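Local coordinates for protein alternansucrase (PDB 6HVG) that belongs to glycoside hydrolase family 70, combining a domain of the TIM-barrel clan with cell-wall-binding-type repeats of the choline-binding clan and a bound calcium ion, at residues Q333-G337 with K338-L342; D446-T449 with Q450-L454; A470-Q474 with K475-D479; T1347-N1350 with T1351-G1354; Y1357-P1360 with N1361-L1365. One frame throughout, in Å; residues are numbered along the deposited sequence.

Contact 1: Q333-G337 with K338-L342; sequences QTISG and KTYYL
A tight beta hairpin with a two-residue loop joins Q333, T334 and I335 to Y340, T339 and K338, with S336 and G337 at the tip of a type I' turn. Four backbone hydrogen bonds tie the strands. Q333 N gives to Y340 O at 3.0 Å, and Y340 N returns to Q333 O at 2.9 Å. Nearer the turn, I335 N meets K338 O at 2.7 Å and K338 N reaches I335 O at 3.0 Å; this last donor stands above the carbonyl plane, 57° out of it, as the chain curls round. Between the two hydrogen-bonded pairs lies the non-hydrogen-bonded pair T334 and T339. Their hydroxyls meet on one face of the ladder, OG1 of T334 to OG1 of T339 at 3.2 Å, in a bond either could donate.

The other face carries Q333, I335, K338 and Y340. I335 sends CG1 between its own backbone N and carbonyl carbon (chi1 74°), and CG1 lies 3.5 Å from CE2 of the Y340 ring, the two side chains crossing at about a right angle. The Q333 chain, bent at chi2, touches L342 CD1 with its CG at 3.8 Å, while its amide NE2 turns back to the carbonyl of T330. F311 meets the Y340 ring in an edge-to-face pair, and Y341 touches the ring of Y352 on strand 352-355. S336 and G337 both adopt positive phi, as the type I' turn requires. Short tyrosine-bearing hairpins of this kind are the building units of choline-binding-type repeats.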
loop_
_atom_site.group_PDB
_atom_site.type_symbol
_atom_site.label_atom_id
_atom_site.label_comp_id
_atom_site.label_asym_id
_atom_site.label_seq_id
_atom_site.Cartn_x
_atom_site.Cartn_y
_atom_site.Cartn_z
ATOM N N GLN A 333 -35.529 37.651 -15.819
ATOM C CA GLN A 333 -35.604 39.037 -15.326
ATOM C C GLN A 333 -34.462 39.935 -15.795
ATOM O O GLN A 333 -33.308 39.581 -15.698
ATOM C CB GLN A 333 -35.606 39.062 -13.799
ATOM C CG GLN A 333 -36.799 38.394 -13.154
ATOM C CD GLN A 333 -38.098 39.109 -13.435
ATOM O OE1 GLN A 333 -38.161 40.342 -13.510
ATOM N NE2 GLN A 333 -39.154 38.327 -13.586
ATOM N N THR A 334 -34.814 41.128 -16.259
ATOM C CA THR A 334 -33.846 42.116 -16.691
ATOM C C THR A 334 -33.745 43.159 -15.608
ATOM O O THR A 334 -34.698 43.888 -15.387
ATOM C CB THR A 334 -34.280 42.805 -18.012
ATOM O OG1 THR A 334 -34.356 41.829 -19.055
ATOM C CG2 THR A 334 -33.281 43.895 -18.411
ATOM N N ILE A 335 -32.603 43.244 -14.936
ATOM C CA ILE A 335 -32.388 44.318 -13.960
ATOM C C ILE A 335 -31.032 44.996 -14.187
ATOM O O ILE A 335 -30.053 44.340 -14.539
ATOM C CB ILE A 335 -32.541 43.807 -12.503
ATOM C CG1 ILE A 335 -31.356 42.972 -12.099
ATOM C CG2 ILE A 335 -33.796 42.948 -12.345
ATOM C CD1 ILE A 335 -31.477 42.431 -10.700
ATOM N N SER A 336 -31.000 46.317 -13.995
ATOM C CA SER A 336 -29.823 47.165 -14.271
ATOM C C SER A 336 -29.159 46.856 -15.614
ATOM O O SER A 336 -27.926 46.678 -15.691
ATOM C CB SER A 336 -28.777 47.073 -13.147
ATOM O OG SER A 336 -29.311 47.471 -11.900
ATOM N N GLY A 337 -29.975 46.758 -16.663
ATOM C CA GLY A 337 -29.459 46.574 -18.018
ATOM C C GLY A 337 -28.947 45.182 -18.339
ATOM O O GLY A 337 -28.405 44.966 -19.415
ATOM N N LYS A 338 -29.146 44.235 -17.422
ATOM C CA LYS A 338 -28.639 42.873 -17.556
ATOM C C LYS A 338 -29.735 41.867 -17.258
ATOM O O LYS A 338 -30.638 42.144 -16.461
ATOM C CB LYS A 338 -27.469 42.652 -16.609
ATOM C CG LYS A 338 -26.170 43.295 -17.048
ATOM C CD LYS A 338 -25.405 43.815 -15.847
ATOM C CE LYS A 338 -24.027 44.296 -16.215
ATOM N NZ LYS A 338 -23.134 43.119 -16.384
ATOM N N THR A 339 -29.639 40.708 -17.909
ATOM C CA THR A 339 -30.671 39.684 -17.856
ATOM C C THR A 339 -30.166 38.439 -17.126
ATOM O O THR A 339 -29.108 37.895 -17.421
ATOM C CB THR A 339 -31.156 39.318 -19.269
ATOM O OG1 THR A 339 -31.583 40.514 -19.931
ATOM C CG2 THR A 339 -32.318 38.337 -19.221
ATOM N N TYR A 340 -30.951 38.017 -16.144
ATOM C CA TYR A 340 -30.643 36.882 -15.303
ATOM C C TYR A 340 -31.776 35.880 -15.425
ATOM O O TYR A 340 -32.899 36.276 -15.730
ATOM C CB TYR A 340 -30.538 37.366 -13.849
ATOM C CG TYR A 340 -29.516 38.447 -13.623
ATOM C CD1 TYR A 340 -28.190 38.121 -13.359
ATOM C CD2 TYR A 340 -29.875 39.779 -13.647
ATOM C CE1 TYR A 340 -27.245 39.105 -13.133
ATOM C CE2 TYR A 340 -28.946 40.781 -13.401
ATOM C CZ TYR A 340 -27.634 40.440 -13.142
ATOM O OH TYR A 340 -26.697 41.405 -12.932
ATOM N N TYR A 341 -31.476 34.606 -15.196
ATOM C CA TYR A 341 -32.488 33.584 -15.240
ATOM C C TYR A 341 -32.680 32.978 -13.865
ATOM O O TYR A 341 -31.763 32.414 -13.308
ATOM C CB TYR A 341 -32.146 32.508 -16.270
ATOM C CG TYR A 341 -32.982 31.247 -16.118
ATOM C CD1 TYR A 341 -34.358 31.296 -16.242
ATOM C CD2 TYR A 341 -32.383 30.020 -15.846
ATOM C CE1 TYR A 341 -35.120 30.152 -16.113
ATOM C CE2 TYR A 341 -33.125 28.877 -15.693
ATOM C CZ TYR A 341 -34.498 28.939 -15.832
ATOM O OH TYR A 341 -35.230 27.776 -15.688
ATOM N N LEU A 342 -33.890 33.073 -13.336
ATOM C CA LEU A 342 -34.216 32.469 -12.053
ATOM C C LEU A 342 -35.137 31.293 -12.308
ATOM O O LEU A 342 -36.087 31.385 -13.071
ATOM C CB LEU A 342 -34.905 33.482 -11.136
ATOM C CG LEU A 342 -34.159 34.834 -10.982
ATOM C CD1 LEU A 342 -35.098 35.980 -10.709
ATOM C CD2 LEU A 342 -33.125 34.808 -9.870
#

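Contact 2: D446-T449 with Q450-L454; sequences DKQT and QANYL
D446 O accepts from Q450 N at 3.0 Å, the first rung in the backbone ladder of helix 447-462. The next three rungs follow the same four-residue spacing: A451 N to K447 O, N452 N to Q448 O and Y453 N to T449 O. Of these the bond from A451 N to K447 O is the shortest, at 2.8 Å.

The capping bond is made by D446, the N-cap. Its OD1 takes T449 N at 2.9 Å, met nearly along the C-O bond, occupying an amide that has no earlier helical carbonyl to use. Its other oxygen, OD2, goes to the indole NH of W1265, so the two oxygens of this carboxylate have different tasks.

Among the side chains, Q448 and N452 are one turn apart on the same flank. Q448 sets CG anti to its backbone N (chi1 -174°) and then bends at chi2, which lays its amide beside that of N452, the planes only 19° apart; Q448 NE2 is 3.4 Å from N452 OD1. N452 ND2 is bonded to Q512 outside the helix.

On another flank K447 and Q450 face the neighbouring loop and helix 474-495. K447 NZ bonds to A470 O and Q380, while Q450, extended beyond CG, offers its amide to Q474 and N478. The whole is an aspartate-capped helix start, packed within the family 70 domain against the next helix in the chain.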
loop_
_atom_site.group_PDB
_atom_site.type_symbol
_atom_site.label_atom_id
_atom_site.label_comp_id
_atom_site.label_asym_id
_atom_site.label_seq_id
_atom_site.Cartn_x
_atom_site.Cartn_y
_atom_site.Cartn_z
ATOM N N ASP A 446 2.569 25.668 -25.566
ATOM C CA ASP A 446 1.351 26.495 -25.510
ATOM C C ASP A 446 1.686 27.842 -24.827
ATOM O O ASP A 446 2.745 28.011 -24.237
ATOM C CB ASP A 446 0.225 25.753 -24.762
ATOM C CG ASP A 446 0.746 24.959 -23.533
ATOM O OD1 ASP A 446 1.190 25.596 -22.553
ATOM O OD2 ASP A 446 0.750 23.704 -23.577
ATOM N N LYS A 447 0.765 28.786 -24.886
ATOM C CA LYS A 447 0.981 30.101 -24.301
ATOM C C LYS A 447 1.052 30.102 -22.777
ATOM O O LYS A 447 1.840 30.838 -22.205
ATOM C CB LYS A 447 -0.103 31.069 -24.774
ATOM C CG LYS A 447 0.139 31.537 -26.196
ATOM C CD LYS A 447 -0.999 32.382 -26.701
ATOM C CE LYS A 447 -0.897 33.790 -26.213
ATOM N NZ LYS A 447 -2.202 34.485 -26.380
ATOM N N GLN A 448 0.263 29.265 -22.124
ATOM C CA GLN A 448 0.312 29.136 -20.667
ATOM C C GLN A 448 1.705 28.743 -20.204
ATOM O O GLN A 448 2.268 29.382 -19.331
ATOM C CB GLN A 448 -0.689 28.071 -20.197
ATOM C CG GLN A 448 -0.847 27.928 -18.693
ATOM C CD GLN A 448 -1.363 29.182 -18.019
ATOM O OE1 GLN A 448 -2.578 29.371 -17.867
ATOM N NE2 GLN A 448 -0.453 30.069 -17.659
ATOM N N THR A 449 2.271 27.702 -20.815
ATOM C CA THR A 449 3.608 27.278 -20.493
ATOM C C THR A 449 4.603 28.375 -20.810
ATOM O O THR A 449 5.516 28.634 -20.038
ATOM C CB THR A 449 4.002 26.026 -21.274
ATOM O OG1 THR A 449 3.023 25.012 -21.085
ATOM C CG2 THR A 449 5.350 25.486 -20.772
ATOM N N GLN A 450 4.448 29.030 -21.951
ATOM C CA GLN A 450 5.355 30.123 -22.305
ATOM C C GLN A 450 5.331 31.203 -21.237
ATOM O O GLN A 450 6.375 31.685 -20.832
ATOM C CB GLN A 450 4.993 30.731 -23.671
ATOM C CG GLN A 450 5.923 31.848 -24.122
ATOM C CD GLN A 450 5.868 32.104 -25.598
ATOM O OE1 GLN A 450 5.056 31.510 -26.312
ATOM N NE2 GLN A 450 6.692 33.036 -26.079
ATOM N N ALA A 451 4.133 31.595 -20.816
ATOM C CA ALA A 451 3.985 32.655 -19.825
ATOM C C ALA A 451 4.574 32.233 -18.485
ATOM O O ALA A 451 5.153 33.060 -17.762
ATOM C CB ALA A 451 2.530 33.049 -19.663
ATOM N N ASN A 452 4.415 30.954 -18.149
ATOM C CA ASN A 452 4.952 30.442 -16.887
ATOM C C ASN A 452 6.479 30.396 -16.910
ATOM O O ASN A 452 7.122 30.780 -15.935
ATOM C CB ASN A 452 4.379 29.065 -16.558
ATOM C CG ASN A 452 2.923 29.119 -16.135
ATOM O OD1 ASN A 452 2.411 30.159 -15.762
ATOM N ND2 ASN A 452 2.260 27.984 -16.169
ATOM N N TYR A 453 7.047 29.947 -18.023
ATOM C CA TYR A 453 8.489 29.955 -18.209
ATOM C C TYR A 453 9.038 31.358 -18.021
ATOM O O TYR A 453 9.994 31.542 -17.293
ATOM C CB TYR A 453 8.858 29.443 -19.601
ATOM C CG TYR A 453 10.270 29.776 -20.048
ATOM C CD1 TYR A 453 11.344 28.962 -19.713
ATOM C CD2 TYR A 453 10.527 30.887 -20.813
ATOM C CE1 TYR A 453 12.633 29.257 -20.134
ATOM C CE2 TYR A 453 11.814 31.200 -21.240
ATOM C CZ TYR A 453 12.863 30.383 -20.907
ATOM O OH TYR A 453 14.119 30.725 -21.340
ATOM N N LEU A 454 8.424 32.341 -18.675
ATOM C CA LEU A 454 8.877 33.728 -18.605
ATOM C C LEU A 454 8.830 34.266 -17.194
ATOM O O LEU A 454 9.811 34.857 -16.736
ATOM C CB LEU A 454 8.037 34.642 -19.504
ATOM C CG LEU A 454 8.184 34.367 -20.992
ATOM C CD1 LEU A 454 7.135 35.153 -21.744
ATOM C CD2 LEU A 454 9.570 34.724 -21.523
#

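Contact 3: A470-Q474 with K475-D479; sequences AATSQ and KTLND
The chain turns from the loop at T472 and S473 into helix 474-495, whose first backbone bonds run from L477 N to S473 O at 3.1 Å and from N478 N to Q474 O at 3.0 Å. S473 holds the N-cap position. Its OG, held between its own backbone N and carbonyl carbon (chi1 86°), swings over the helix start to OG1 of T476 at 3.0 Å, a hydroxyl pair in which either could donate.

Just before the cap, T472 leans its methyl on the first turn. CG2 lies 3.8 Å from T476 CG2 and 3.8 Å from L477 CD2, so one methyl fills the angle between two helix side chains; OG1 of T472 is bonded to T469 O instead.

Q474 and N478 are four residues apart, with amide planes 34° askew, and the bond from Q474 NE2 to N478 OD1, at 3.4 Å, is weak; the polar ends of both have Q450 as their stronger partner. One turn along the same flank of the helix, K475 NZ forms a salt bridge with D479 OD2 at 2.9 Å, on its syn lone pair. L477 packs on K447, Q450 and L454. S473 at the N-cap position, with T472 just before it touching L477, the fourth residue after it, as in a hydrophobic staple, is typical of a helix N-terminus.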
loop_
_atom_site.group_PDB
_atom_site.type_symbol
_atom_site.label_atom_id
_atom_site.label_comp_id
_atom_site.label_asym_id
_atom_site.label_seq_id
_atom_site.Cartn_x
_atom_site.Cartn_y
_atom_site.Cartn_z
ATOM N N ALA A 470 -1.624 33.355 -19.976
ATOM C CA ALA A 470 -1.894 32.803 -21.288
ATOM C C ALA A 470 -2.613 33.829 -22.171
ATOM O O ALA A 470 -2.511 33.780 -23.377
ATOM C CB ALA A 470 -2.708 31.528 -21.131
ATOM N N ALA A 471 -3.328 34.761 -21.558
ATOM C CA ALA A 471 -4.039 35.808 -22.300
ATOM C C ALA A 471 -3.142 36.868 -22.942
ATOM O O ALA A 471 -3.579 37.584 -23.842
ATOM C CB ALA A 471 -5.069 36.481 -21.397
ATOM N N THR A 472 -1.917 36.998 -22.442
ATOM C CA THR A 472 -0.944 37.932 -22.980
ATOM C C THR A 472 -0.720 37.587 -24.441
ATOM O O THR A 472 -0.769 36.405 -24.812
ATOM C CB THR A 472 0.393 37.824 -22.228
ATOM O OG1 THR A 472 0.178 38.058 -20.839
ATOM C CG2 THR A 472 1.430 38.816 -22.765
ATOM N N SER A 473 -0.490 38.612 -25.266
ATOM C CA SER A 473 -0.408 38.408 -26.703
ATOM C C SER A 473 0.825 37.601 -27.015
ATOM O O SER A 473 1.805 37.643 -26.287
ATOM C CB SER A 473 -0.366 39.741 -27.462
ATOM O OG SER A 473 0.950 40.257 -27.578
ATOM N N GLN A 474 0.772 36.874 -28.116
ATOM C CA GLN A 474 1.868 36.031 -28.502
ATOM C C GLN A 474 3.106 36.871 -28.808
ATOM O O GLN A 474 4.225 36.460 -28.495
ATOM C CB GLN A 474 1.470 35.194 -29.715
ATOM C CG GLN A 474 2.451 34.098 -30.056
ATOM C CD GLN A 474 2.526 33.052 -28.981
ATOM O OE1 GLN A 474 1.551 32.368 -28.728
ATOM N NE2 GLN A 474 3.691 32.927 -28.325
ATOM N N LYS A 475 2.915 38.014 -29.460
ATOM C CA LYS A 475 4.030 38.893 -29.816
ATOM C C LYS A 475 4.773 39.336 -28.558
ATOM O O LYS A 475 5.990 39.259 -28.501
ATOM C CB LYS A 475 3.487 40.100 -30.566
ATOM C CG LYS A 475 4.495 41.210 -30.875
ATOM C CD LYS A 475 5.161 41.030 -32.227
ATOM C CE LYS A 475 6.033 42.222 -32.591
ATOM N NZ LYS A 475 7.220 42.295 -31.694
ATOM N N THR A 476 4.029 39.781 -27.544
ATOM C CA THR A 476 4.601 40.218 -26.283
ATOM C C THR A 476 5.387 39.098 -25.609
ATOM O O THR A 476 6.474 39.342 -25.102
ATOM C CB THR A 476 3.516 40.717 -25.313
ATOM O OG1 THR A 476 2.814 41.821 -25.904
ATOM C CG2 THR A 476 4.136 41.161 -23.976
ATOM N N LEU A 477 4.851 37.878 -25.613
ATOM C CA LEU A 477 5.514 36.754 -24.960
ATOM C C LEU A 477 6.820 36.403 -25.653
ATOM O O LEU A 477 7.831 36.167 -24.991
ATOM C CB LEU A 477 4.605 35.531 -24.930
ATOM C CG LEU A 477 3.314 35.640 -24.106
ATOM C CD1 LEU A 477 2.418 34.472 -24.456
ATOM C CD2 LEU A 477 3.592 35.650 -22.621
ATOM N N ASN A 478 6.806 36.395 -26.977
ATOM C CA ASN A 478 8.016 36.118 -27.757
ATOM C C ASN A 478 9.091 37.195 -27.584
ATOM O O ASN A 478 10.272 36.880 -27.503
ATOM C CB ASN A 478 7.662 35.934 -29.238
ATOM C CG ASN A 478 6.903 34.640 -29.507
ATOM O OD1 ASN A 478 7.017 33.700 -28.749
ATOM N ND2 ASN A 478 6.142 34.596 -30.577
ATOM N N ASP A 479 8.682 38.463 -27.525
ATOM C CA ASP A 479 9.616 39.568 -27.234
ATOM C C ASP A 479 10.240 39.373 -25.844
ATOM O O ASP A 479 11.436 39.588 -25.656
ATOM C CB ASP A 479 8.904 40.931 -27.277
ATOM C CG ASP A 479 8.604 41.403 -28.683
ATOM O OD1 ASP A 479 9.096 40.788 -29.649
ATOM O OD2 ASP A 479 7.862 42.408 -28.833
#

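Contact 4: T1347-N1350 with T1351-G1354; sequences TSVN and TRNG
N1353 OD1 receives the backbone NH of T1347 at 2.8 Å, almost straight at hydrogen (174°), with the donor tilted somewhat from the amide plane. This side-chain bond links the start of the loop to its end. The N1353 amide gets there with CG anti to its own carbonyl carbon (chi1 -73°), which brings it back over the turn.

Inside the loop the chain winds into a short 3-10 turn. N1353 N bonds to N1350 O at 3.1 Å and R1352 N to V1349 O at 3.3 Å, both donors standing well above the carbonyl planes, as three-residue spacing entails. V1349 and R1352 lie side by side, pointing the same way: CG1 of V1349 touches CG of R1352 at 3.5 Å and lies near the plane of the guanidinium, at its edge. The same methyl meets T1351 OG1 at 3.6 Å.

The loop connects strand 1342-1345 to strand 1354-1357, with G1354 paired by backbone to V1345. T1347 packs on Y1325 and F1315, while R1352 lies on W1323 and F1315, so the loop rests on side chains of strands 1314-1317 and 1323-1326.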
loop_
_atom_site.group_PDB
_atom_site.type_symbol
_atom_site.label_atom_id
_atom_site.label_comp_id
_atom_site.label_asym_id
_atom_site.label_seq_id
_atom_site.Cartn_x
_atom_site.Cartn_y
_atom_site.Cartn_z
ATOM N N THR A 1347 -12.931 11.538 -31.539
ATOM C CA THR A 1347 -11.577 12.091 -31.767
ATOM C C THR A 1347 -10.504 11.026 -31.780
ATOM O O THR A 1347 -10.689 9.949 -31.221
ATOM C CB THR A 1347 -11.159 13.102 -30.666
ATOM O OG1 THR A 1347 -12.275 13.906 -30.330
ATOM C CG2 THR A 1347 -10.025 14.071 -31.117
ATOM N N SER A 1348 -9.370 11.352 -32.405
ATOM C CA SER A 1348 -8.139 10.555 -32.291
ATOM C C SER A 1348 -7.798 10.252 -30.828
ATOM O O SER A 1348 -7.409 9.132 -30.511
ATOM C CB SER A 1348 -6.942 11.266 -32.968
ATOM O OG SER A 1348 -6.653 12.538 -32.402
ATOM N N VAL A 1349 -7.941 11.256 -29.958
ATOM C CA VAL A 1349 -7.834 11.064 -28.523
ATOM C C VAL A 1349 -9.170 10.493 -28.021
ATOM O O VAL A 1349 -10.093 11.244 -27.768
ATOM C CB VAL A 1349 -7.528 12.402 -27.797
ATOM C CG1 VAL A 1349 -7.401 12.181 -26.295
ATOM C CG2 VAL A 1349 -6.262 13.058 -28.355
ATOM N N ASN A 1350 -9.244 9.168 -27.882
ATOM C CA ASN A 1350 -10.480 8.412 -27.578
ATOM C C ASN A 1350 -11.116 8.699 -26.247
ATOM O O ASN A 1350 -12.333 8.594 -26.119
ATOM C CB ASN A 1350 -10.205 6.904 -27.606
ATOM C CG ASN A 1350 -9.996 6.384 -29.009
ATOM O OD1 ASN A 1350 -10.055 7.141 -29.991
ATOM N ND2 ASN A 1350 -9.749 5.095 -29.118
ATOM N N THR A 1351 -10.300 9.032 -25.251
ATOM C CA THR A 1351 -10.816 9.309 -23.925
ATOM C C THR A 1351 -11.755 10.510 -23.925
ATOM O O THR A 1351 -12.687 10.597 -23.108
ATOM C CB THR A 1351 -9.683 9.525 -22.906
ATOM O OG1 THR A 1351 -8.620 10.288 -23.501
ATOM C CG2 THR A 1351 -9.163 8.210 -22.443
ATOM N N ARG A 1352 -11.513 11.437 -24.847
ATOM C CA ARG A 1352 -12.327 12.637 -24.957
ATOM C C ARG A 1352 -13.660 12.408 -25.677
ATOM O O ARG A 1352 -14.520 13.267 -25.635
ATOM C CB ARG A 1352 -11.537 13.757 -25.600
ATOM C CG ARG A 1352 -10.164 13.978 -24.980
ATOM C CD ARG A 1352 -9.912 15.467 -24.911
ATOM N NE ARG A 1352 -8.503 15.810 -24.755
ATOM C CZ ARG A 1352 -8.068 16.908 -24.139
ATOM N NH1 ARG A 1352 -8.928 17.766 -23.592
ATOM N NH2 ARG A 1352 -6.775 17.144 -24.068
ATOM N N ASN A 1353 -13.880 11.225 -26.245
ATOM C CA ASN A 1353 -15.158 10.941 -26.916
ATOM C C ASN A 1353 -16.333 11.116 -25.982
ATOM O O ASN A 1353 -16.217 10.867 -24.793
ATOM C CB ASN A 1353 -15.187 9.553 -27.526
ATOM C CG ASN A 1353 -14.335 9.445 -28.766
ATOM O OD1 ASN A 1353 -13.617 10.368 -29.125
ATOM N ND2 ASN A 1353 -14.446 8.344 -29.459
ATOM N N GLY A 1354 -17.447 11.615 -26.511
ATOM C CA GLY A 1354 -18.610 11.950 -25.697
ATOM C C GLY A 1354 -19.487 12.997 -26.349
ATOM O O GLY A 1354 -19.241 13.391 -27.480
#

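Contact 5: Y1357-P1360 with N1361-L1365; sequences YFMP and NGVEL
One face of the Y1357 ring bears CD2 of L1365, 4.1 Å above the plane and offset toward the rim; the same ring also meets F1380, planes at about 65°. Y1357 throws its ring anti to the backbone N (chi1 -168°), and L1365 does likewise, which sets the two side chains alongside each other. On the other side of the chain, the F1358 ring lies next to E1364, CE1 to CB at 3.6 Å, its plane about 60° from that of the carboxylate. OE2 of E1364 is engaged with R1366 in a salt bridge.

The backbone closes as a hairpin over P1360 and N1361. Y1357 O takes L1365 N at 3.0 Å. Nearer the turn V1363 O takes M1359 N, and M1359 O closes the turn by taking G1362 N at 2.9 Å. Type I turn plus a G1 bulge describes it, the positive phi falling on G1362. N1361 OD1 weakly accepts V1363 N, and its ND2 bonds to E375 O. M1359 bends at its end and lays CE against V1363 CG1 at 3.8 Å, the two chains crossing at a slant. A water bridges Y1357 N (2.8 Å) and L1365 O (2.7 Å), in place of a direct second bond between these two residues.

Strand 1354-1357 runs into this buried turn and strand 1368-1371 follows it. Strands 352-355 and 360-363 pack on the side of Y1357, M1359 and L1365, where A353, F360 and Y362 lie, and strand 1323-1326 meets F1358, V1363 and E1364.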
loop_
_atom_site.group_PDB
_atom_site.type_symbol
_atom_site.label_atom_id
_atom_site.label_comp_id
_atom_site.label_asym_id
_atom_site.label_seq_id
_atom_site.Cartn_x
_atom_site.Cartn_y
_atom_site.Cartn_z
ATOM N N TYR A 1357 -21.459 20.311 -25.459
ATOM C CA TYR A 1357 -22.342 21.437 -25.746
ATOM C C TYR A 1357 -21.509 22.670 -26.169
ATOM O O TYR A 1357 -20.899 23.321 -25.330
ATOM C CB TYR A 1357 -23.132 21.750 -24.490
ATOM C CG TYR A 1357 -24.304 22.703 -24.643
ATOM C CD1 TYR A 1357 -24.109 24.050 -24.845
ATOM C CD2 TYR A 1357 -25.610 22.257 -24.501
ATOM C CE1 TYR A 1357 -25.196 24.921 -24.950
ATOM C CE2 TYR A 1357 -26.689 23.121 -24.577
ATOM C CZ TYR A 1357 -26.488 24.439 -24.816
ATOM O OH TYR A 1357 -27.577 25.280 -24.894
ATOM N N PHE A 1358 -21.449 22.964 -27.462
ATOM C CA PHE A 1358 -20.696 24.142 -27.935
ATOM C C PHE A 1358 -21.603 25.328 -28.214
ATOM O O PHE A 1358 -22.653 25.173 -28.818
ATOM C CB PHE A 1358 -19.886 23.816 -29.182
ATOM C CG PHE A 1358 -18.920 22.712 -28.979
ATOM C CD1 PHE A 1358 -17.796 22.939 -28.212
ATOM C CD2 PHE A 1358 -19.128 21.464 -29.506
ATOM C CE1 PHE A 1358 -16.856 21.942 -27.985
ATOM C CE2 PHE A 1358 -18.207 20.445 -29.281
ATOM C CZ PHE A 1358 -17.070 20.678 -28.506
ATOM N N MET A 1359 -21.172 26.518 -27.792
ATOM C CA MET A 1359 -22.002 27.705 -27.906
ATOM C C MET A 1359 -21.856 28.322 -29.295
ATOM O O MET A 1359 -21.130 27.800 -30.131
ATOM C CB MET A 1359 -21.652 28.672 -26.782
ATOM C CG MET A 1359 -21.788 28.027 -25.398
ATOM S SD MET A 1359 -21.921 29.272 -24.108
ATOM C CE MET A 1359 -20.726 28.800 -22.883
ATOM N N PRO A 1360 -22.583 29.394 -29.596
ATOM C CA PRO A 1360 -22.465 29.934 -30.955
ATOM C C PRO A 1360 -21.050 30.455 -31.257
ATOM O O PRO A 1360 -20.655 30.480 -32.413
ATOM C CB PRO A 1360 -23.467 31.079 -30.971
ATOM C CG PRO A 1360 -24.403 30.823 -29.846
ATOM C CD PRO A 1360 -23.623 30.075 -28.812
ATOM N N ASN A 1361 -20.315 30.859 -30.216
ATOM C CA ASN A 1361 -18.928 31.259 -30.355
ATOM C C ASN A 1361 -17.958 30.108 -30.127
ATOM O O ASN A 1361 -16.746 30.314 -30.032
ATOM C CB ASN A 1361 -18.589 32.418 -29.409
ATOM C CG ASN A 1361 -18.805 32.062 -27.968
ATOM O OD1 ASN A 1361 -19.112 30.921 -27.640
ATOM N ND2 ASN A 1361 -18.676 33.037 -27.102
ATOM N N GLY A 1362 -18.485 28.881 -30.018
ATOM C CA GLY A 1362 -17.656 27.651 -30.009
ATOM C C GLY A 1362 -17.109 27.247 -28.664
ATOM O O GLY A 1362 -16.431 26.228 -28.563
ATOM N N VAL A 1363 -17.432 28.024 -27.633
ATOM C CA VAL A 1363 -17.008 27.741 -26.275
ATOM C C VAL A 1363 -17.738 26.487 -25.793
ATOM O O VAL A 1363 -18.957 26.336 -25.960
ATOM C CB VAL A 1363 -17.373 28.904 -25.324
ATOM C CG1 VAL A 1363 -17.040 28.553 -23.884
ATOM C CG2 VAL A 1363 -16.637 30.175 -25.711
ATOM N N GLU A 1364 -16.987 25.590 -25.181
ATOM C CA GLU A 1364 -17.544 24.360 -24.610
ATOM C C GLU A 1364 -18.099 24.655 -23.215
ATOM O O GLU A 1364 -17.448 25.341 -22.405
ATOM C CB GLU A 1364 -16.460 23.260 -24.662
ATOM C CG GLU A 1364 -16.354 22.259 -23.538
ATOM C CD GLU A 1364 -15.224 21.258 -23.784
ATOM O OE1 GLU A 1364 -14.879 21.006 -24.958
ATOM O OE2 GLU A 1364 -14.675 20.697 -22.806
ATOM N N LEU A 1365 -19.331 24.207 -22.961
ATOM C CA LEU A 1365 -19.958 24.344 -21.637
ATOM C C LEU A 1365 -19.387 23.280 -20.716
ATOM O O LEU A 1365 -19.230 22.126 -21.123
ATOM C CB LEU A 1365 -21.476 24.194 -21.727
ATOM C CG LEU A 1365 -22.312 24.360 -20.456
ATOM C CD1 LEU A 1365 -22.272 25.786 -19.931
ATOM C CD2 LEU A 1365 -23.749 23.958 -20.716
HETATM O O HOH W 1 -19.574 20.767 -23.480
#

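Contact 5 is a buried turn, contacts 1 and 4 lie at the surface, and contacts 2 and 3 fall between. Contacts 2 and 3 open successive helices, 447-462 and 474-495, that touch directly, so their amides and lysine serve both; their centres are 9 Å apart. Aspartate caps one by a side-chain bond, while serine holds the N-cap position of the other. Contacts 1 and 5 are both hairpins, yet one has a tight type I' turn with threonine hydroxyls paired on one face, while the other has a bulged type I turn wrapped in aromatic and aliphatic groups. Contact 4, adjoining contact 5 in sequence, adds an asparagine side-chain bond to a short 3-10 turn in a strand-connecting loop.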